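Local coordinates for Tox3 (Phaeosphaeria nodorum, PDB 6WES), which is the C-terminal part of a secreted necrotrophic effector of a fungal wheat pathogen, probably recognised through the host susceptibility gene Snn3, at residues L98-F106 and L117-P125. Residues are numbered along the deposited sequence; the frame is centred on the assembly and turned at random.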
loop_
_atom_site.group_PDB
_atom_site.type_symbol
_atom_site.label_atom_id
_atom_site.label_comp_id
_atom_site.label_asym_id
_atom_site.label_seq_id
_atom_site.Cartn_x
_atom_site.Cartn_y
_atom_site.Cartn_z
ATOM N N LEU A 98 2.359 -4.480 8.037
ATOM C CA LEU A 98 1.810 -4.943 6.770
ATOM C C LEU A 98 2.445 -4.128 5.654
ATOM O O LEU A 98 2.519 -2.892 5.742
ATOM C CB LEU A 98 0.303 -4.723 6.770
ATOM C CG LEU A 98 -0.442 -5.033 5.474
ATOM C CD1 LEU A 98 -0.222 -6.507 5.057
ATOM C CD2 LEU A 98 -1.901 -4.746 5.696
ATOM N N ARG A 99 2.975 -4.819 4.659
ATOM C CA ARG A 99 3.653 -4.187 3.530
ATOM C C ARG A 99 2.837 -4.511 2.282
ATOM O O ARG A 99 2.818 -5.659 1.812
ATOM C CB ARG A 99 5.083 -4.703 3.430
ATOM C CG ARG A 99 5.879 -4.442 4.702
ATOM C CD ARG A 99 7.300 -4.973 4.639
ATOM N NE ARG A 99 7.910 -4.896 5.959
ATOM C CZ ARG A 99 8.955 -5.626 6.349
ATOM N NH1 ARG A 99 9.537 -6.467 5.491
ATOM N NH2 ARG A 99 9.424 -5.486 7.574
ATOM N N GLN A 100 2.142 -3.518 1.754
ATOM C CA GLN A 100 1.146 -3.723 0.701
ATOM C C GLN A 100 1.551 -2.989 -0.572
ATOM O O GLN A 100 1.510 -1.743 -0.606
ATOM C CB GLN A 100 -0.201 -3.224 1.217
ATOM C CG GLN A 100 -1.345 -3.243 0.196
ATOM C CD GLN A 100 -1.657 -4.643 -0.275
ATOM O OE1 GLN A 100 -2.232 -5.439 0.471
ATOM N NE2 GLN A 100 -1.277 -4.963 -1.514
ATOM N N PRO A 101 1.959 -3.681 -1.632
ATOM C CA PRO A 101 2.303 -2.998 -2.886
ATOM C C PRO A 101 1.067 -2.526 -3.631
ATOM O O PRO A 101 -0.012 -3.120 -3.532
ATOM C CB PRO A 101 3.020 -4.074 -3.712
ATOM C CG PRO A 101 3.296 -5.207 -2.779
ATOM C CD PRO A 101 2.271 -5.122 -1.670
ATOM N N PHE A 102 1.249 -1.440 -4.392
ATOM C CA PHE A 102 0.269 -0.966 -5.368
ATOM C C PHE A 102 1.009 -0.545 -6.626
ATOM O O PHE A 102 2.125 -0.030 -6.552
ATOM C CB PHE A 102 -0.513 0.263 -4.870
ATOM C CG PHE A 102 -1.422 -0.016 -3.701
ATOM C CD1 PHE A 102 -2.697 -0.511 -3.925
ATOM C CD2 PHE A 102 -1.003 0.219 -2.387
ATOM C CE1 PHE A 102 -3.547 -0.787 -2.872
ATOM C CE2 PHE A 102 -1.854 -0.047 -1.300
ATOM C CZ PHE A 102 -3.123 -0.544 -1.556
ATOM N N THR A 103 0.394 -0.776 -7.782
ATOM C CA THR A 103 0.994 -0.423 -9.058
ATOM C C THR A 103 -0.011 0.384 -9.857
ATOM O O THR A 103 -1.186 0.018 -9.932
ATOM C CB THR A 103 1.428 -1.656 -9.851
ATOM O OG1 THR A 103 2.448 -2.341 -9.113
ATOM C CG2 THR A 103 1.948 -1.296 -11.252
ATOM N N LEU A 104 0.464 1.470 -10.437
ATOM C CA LEU A 104 -0.296 2.319 -11.338
ATOM C C LEU A 104 0.210 2.021 -12.743
ATOM O O LEU A 104 1.408 2.185 -13.012
ATOM C CB LEU A 104 -0.000 3.768 -10.944
ATOM C CG LEU A 104 -0.655 4.940 -11.630
ATOM C CD1 LEU A 104 -2.147 4.925 -11.433
ATOM C CD2 LEU A 104 -0.040 6.208 -11.063
ATOM N N GLY A 105 -0.684 1.594 -13.633
ATOM C CA GLY A 105 -0.332 1.261 -15.008
ATOM C C GLY A 105 -0.860 2.314 -15.967
ATOM O O GLY A 105 -1.988 2.786 -15.813
ATOM N N PHE A 106 -0.057 2.641 -16.981
ATOM C CA PHE A 106 -0.423 3.618 -18.001
ATOM C C PHE A 106 -0.488 2.977 -19.383
ATOM O O PHE A 106 0.204 1.992 -19.679
ATOM C CB PHE A 106 0.617 4.742 -18.077
ATOM C CG PHE A 106 0.743 5.526 -16.801
ATOM C CD1 PHE A 106 -0.138 6.564 -16.531
ATOM C CD2 PHE A 106 1.712 5.216 -15.864
ATOM C CE1 PHE A 106 -0.063 7.278 -15.363
ATOM C CE2 PHE A 106 1.813 5.967 -14.680
ATOM C CZ PHE A 106 0.911 6.984 -14.426
ATOM N N LEU A 117 -5.159 5.098 -17.904
ATOM C CA LEU A 117 -4.688 4.033 -17.026
ATOM C C LEU A 117 -5.172 2.672 -17.498
ATOM O O LEU A 117 -6.123 2.556 -18.270
ATOM C CB LEU A 117 -5.140 4.267 -15.581
ATOM C CG LEU A 117 -4.818 5.667 -15.051
ATOM C CD1 LEU A 117 -5.379 5.774 -13.633
ATOM C CD2 LEU A 117 -3.328 5.971 -15.072
ATOM N N THR A 118 -4.463 1.635 -17.035
ATOM C CA THR A 118 -4.880 0.281 -17.281
ATOM C C THR A 118 -5.427 -0.309 -15.992
ATOM O O THR A 118 -5.073 0.146 -14.903
ATOM C CB THR A 118 -3.687 -0.538 -17.791
ATOM O OG1 THR A 118 -2.600 -0.444 -16.876
ATOM C CG2 THR A 118 -3.240 0.021 -19.141
ATOM N N PRO A 119 -6.302 -1.301 -16.066
ATOM C CA PRO A 119 -6.981 -1.767 -14.844
ATOM C C PRO A 119 -6.000 -2.375 -13.859
ATOM O O PRO A 119 -5.109 -3.150 -14.237
ATOM C CB PRO A 119 -7.963 -2.826 -15.370
ATOM C CG PRO A 119 -8.211 -2.419 -16.786
ATOM C CD PRO A 119 -6.904 -1.873 -17.281
ATOM N N PRO A 120 -6.134 -2.051 -12.589
ATOM C CA PRO A 120 -5.214 -2.591 -11.594
ATOM C C PRO A 120 -5.603 -3.997 -11.177
ATOM O O PRO A 120 -6.749 -4.428 -11.308
ATOM C CB PRO A 120 -5.417 -1.642 -10.416
ATOM C CG PRO A 120 -6.851 -1.284 -10.508
ATOM C CD PRO A 120 -7.139 -1.160 -11.982
ATOM N N ASN A 121 -4.612 -4.699 -10.637
ATOM C CA ASN A 121 -4.828 -5.990 -10.024
ATOM C C ASN A 121 -4.330 -5.946 -8.587
ATOM O O ASN A 121 -3.313 -5.311 -8.315
ATOM C CB ASN A 121 -4.057 -7.075 -10.775
ATOM C CG ASN A 121 -4.496 -7.190 -12.227
ATOM O OD1 ASN A 121 -5.633 -7.580 -12.514
ATOM N ND2 ASN A 121 -3.611 -6.810 -13.146
ATOM N N PRO A 122 -5.014 -6.603 -7.657
ATOM C CA PRO A 122 -4.494 -6.681 -6.284
ATOM C C PRO A 122 -3.130 -7.337 -6.296
ATOM O O PRO A 122 -2.882 -8.293 -7.040
ATOM C CB PRO A 122 -5.523 -7.558 -5.565
ATOM C CG PRO A 122 -6.767 -7.476 -6.442
ATOM C CD PRO A 122 -6.269 -7.345 -7.838
ATOM N N GLN A 123 -2.226 -6.789 -5.494
ATOM C CA GLN A 123 -0.893 -7.347 -5.368
ATOM C C GLN A 123 -0.734 -7.974 -3.996
ATOM O O GLN A 123 -1.285 -7.484 -3.001
ATOM C CB GLN A 123 0.166 -6.283 -5.593
ATOM C CG GLN A 123 0.339 -5.973 -7.085
ATOM C CD GLN A 123 1.520 -5.075 -7.310
ATOM O OE1 GLN A 123 1.365 -3.858 -7.363
ATOM N NE2 GLN A 123 2.712 -5.655 -7.411
ATOM N N ARG A 124 0.015 -9.061 -3.955
ATOM C CA ARG A 124 0.192 -9.820 -2.720
ATOM C C ARG A 124 0.982 -9.019 -1.695
ATOM O O ARG A 124 2.113 -8.591 -1.980
ATOM C CB ARG A 124 0.949 -11.110 -3.037
ATOM C CG ARG A 124 1.119 -12.067 -1.848
ATOM C CD ARG A 124 1.881 -13.353 -2.271
ATOM N NE ARG A 124 2.108 -14.263 -1.142
ATOM C CZ ARG A 124 2.333 -15.571 -1.267
ATOM N NH1 ARG A 124 2.370 -16.136 -2.468
ATOM N NH2 ARG A 124 2.513 -16.318 -0.186
ATOM N N PRO A 125 0.447 -8.792 -0.502
ATOM C CA PRO A 125 1.192 -8.119 0.562
ATOM C C PRO A 125 1.928 -9.148 1.415
ATOM O O PRO A 125 1.773 -10.355 1.236
ATOM C CB PRO A 125 0.071 -7.480 1.380
ATOM C CG PRO A 125 -1.066 -8.499 1.283
ATOM C CD PRO A 125 -0.957 -9.084 -0.122
HETATM O O HOH W 1 -2.636 -3.985 -4.441
HETATM O O HOH W 2 -3.217 0.707 -12.375
#
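Gln-100 and Gln-123 are joined by a hydrogen bond between strand residues 98-106 and the irregular, proline-rich segment 117-125, which runs back alongside. The Gln-100 side chain, bent at chi2 (63°), directs NE2 to two carbonyls: Gln-123 O at 2.9 Å and Pro-101 O. Both acceptors lie within 5° of its amide plane, which should hold the amide's rotation, although NE2 stands above the carbonyl plane of Gln-123. Its OE1 rests against the Pro-125 ring, 3.2 Å from CB. One water donates to Pro-101 O and accepts from Gln-123 N. On Gln-123 the chain is extended beyond CG and crosses Thr-103 nearly at right angles; Thr-103 OG1 donates to OE1 at 2.6 Å from above the carbonyl plane, and is also hydrogen-bonded to Thr-74 OG1 of the adjacent strand. At the other end Thr-118 N donates to Gly-105 O (3.0 Å, 159° at the hydrogen), the one direct backbone-to-backbone bond here, while a second water accepts from Gly-105 N and lies within donating distance of Thr-103 O and Thr-118 O. Leu-117 lies alongside Phe-106, its CD2 3.5 Å from CE1. A single beta bridge, Phe-106 with Leu-117, starts this long connection between neighbouring antiparallel strands 92-105 and 126-133 of the beta-barrel.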